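Local coordinates for carbonic anhydrase (Trichomonas vaginalis, PDB 6Y04), which catalyses the reversible hydration of carbon dioxide to hydrogencarbonate and a proton, as a zinc-dependent beta-class carbonic anhydrase, at the interface of chains A and B. Coordinates in Å, arbitrary orientation; residue numbers count along the deposited sequence, not the author numbering. Chains: chain A/B, Carbonic anhydrase.

The interface of chains A and B. Residues chain A 3-4, 6-7, 10; chain B 30, 50, 92.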
# COMPACT_ATOMS: atom_id res chain seq x y z
N GLN A 3 10.13 -18.36 -7.80
CA GLN A 3 9.06 -17.72 -7.04
C GLN A 3 7.88 -17.42 -7.96
O GLN A 3 6.72 -17.54 -7.55
CB GLN A 3 9.56 -16.43 -6.39
CG GLN A 3 10.54 -16.67 -5.25
CD GLN A 3 9.87 -17.34 -4.07
OE1 GLN A 3 8.75 -17.02 -3.69
NE2 GLN A 3 10.59 -18.27 -3.47
N LEU A 4 8.18 -17.06 -9.21
CA LEU A 4 7.16 -16.80 -10.21
C LEU A 4 6.41 -18.10 -10.50
O LEU A 4 5.18 -18.10 -10.59
CB LEU A 4 7.81 -16.22 -11.47
CG LEU A 4 6.88 -15.95 -12.65
CD1 LEU A 4 5.78 -14.96 -12.29
CD2 LEU A 4 7.68 -15.44 -13.84
N LEU A 6 6.03 -20.63 -8.58
CA LEU A 6 5.26 -20.98 -7.39
C LEU A 6 3.94 -20.22 -7.40
O LEU A 6 2.90 -20.79 -7.06
CB LEU A 6 6.07 -20.61 -6.14
CG LEU A 6 7.19 -21.56 -5.74
CD1 LEU A 6 7.96 -20.99 -4.55
CD2 LEU A 6 6.63 -22.93 -5.40
N ILE A 7 4.00 -18.93 -7.78
CA ILE A 7 2.82 -18.08 -7.86
C ILE A 7 1.89 -18.58 -8.96
O ILE A 7 0.69 -18.72 -8.72
CB ILE A 7 3.23 -16.60 -8.00
CG1 ILE A 7 3.55 -15.99 -6.63
CG2 ILE A 7 2.17 -15.79 -8.73
CD1 ILE A 7 4.50 -14.81 -6.66
N ALA A 10 0.35 -21.78 -7.75
CA ALA A 10 -0.62 -21.57 -6.69
C ALA A 10 -1.91 -21.00 -7.27
O ALA A 10 -3.00 -21.30 -6.78
CB ALA A 10 -0.05 -20.67 -5.63
N ARG B 30 9.98 -15.40 1.96
CA ARG B 30 10.20 -15.77 0.57
C ARG B 30 11.00 -14.68 -0.16
O ARG B 30 11.27 -14.82 -1.36
CB ARG B 30 8.87 -16.09 -0.13
CG ARG B 30 8.33 -17.47 0.20
CD ARG B 30 6.90 -17.63 -0.29
NE ARG B 30 6.81 -17.65 -1.73
CZ ARG B 30 5.68 -17.75 -2.41
NH1 ARG B 30 4.52 -17.84 -1.78
NH2 ARG B 30 5.70 -17.77 -3.73
N ILE B 50 -2.37 -15.80 -5.23
CA ILE B 50 -1.00 -16.02 -5.68
C ILE B 50 -0.26 -16.96 -4.73
O ILE B 50 0.93 -17.19 -4.90
CB ILE B 50 -0.26 -14.69 -5.92
CG1 ILE B 50 -0.16 -13.83 -4.65
CG2 ILE B 50 -0.89 -13.93 -7.07
CD1 ILE B 50 0.90 -12.74 -4.71
N PHE B 92 7.47 -8.19 -7.45
CA PHE B 92 6.34 -8.44 -8.33
C PHE B 92 5.42 -7.22 -8.32
O PHE B 92 4.90 -6.84 -7.28
CB PHE B 92 5.56 -9.67 -7.86
CG PHE B 92 6.35 -10.95 -7.89
CD1 PHE B 92 7.28 -11.24 -6.90
CD2 PHE B 92 6.16 -11.87 -8.91
CE1 PHE B 92 7.99 -12.43 -6.93
CE2 PHE B 92 6.88 -13.06 -8.94
CZ PHE B 92 7.79 -13.34 -7.95
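A:Gln3 and A:Ile7, one turn apart on the amino-terminal helix 3-17 of chain A, press against B:Arg30, B:Ile50 and B:Phe92 of the other subunit. This is one patch of the two-fold symmetric interface of the dimer, the usual building unit of beta-class carbonic anhydrases, in which the first helix of each copy packs on its neighbour; its twin has the chains exchanged. The polar part is a side-on grip: two nitrogens of the B:Arg30 guanidinium donate to the one side-chain amide oxygen, OE1, of A:Gln3. NE gives the shorter and straighter bond, 2.8 Å to A:Gln3 OE1, and lies in the carbonyl plane on a lone pair. NH2 reaches A:Gln3 OE1 at 3.1 Å but is tilted 34° from that plane. The oxygen sits nearly in the guanidinium plane, while the amide is turned 50° against it, so the pair meet as twisted flat groups rather than coplanar ones. A bend at chi3 of B:Arg30 swings its guanidinium toward the helix, where NH2 also nears A:Leu6 CB at 3.7 Å. Arginine suits this place because one rigid group can offer two N-H bonds to a single acceptor; glutamine supplies a neutral one on a flexible arm.

The apolar half centres on A:Ile7. Its CG1 branch, anti to the carbonyl carbon (chi1 -83°), carries CD1 over one face of the B:Phe92 ring, 3.9 Å from the centroid and displaced toward the rim. A:Leu4 CD1 instead meets the ring at its edge, and A:Gln3 CB touches CZ, so the aromatic serves as a broad platform under the start of the helix. Beta-branched isoleucine can touch two places at once: its other branch, CG2, runs alongside B:Ile50, with the two side chains pointing the same way. A:Ala10, with its small methyl, probably helps the helix sit close to the B:Ile50 backbone, whose carbonyl O lies 3.4 Å from A:Ile7 CG1.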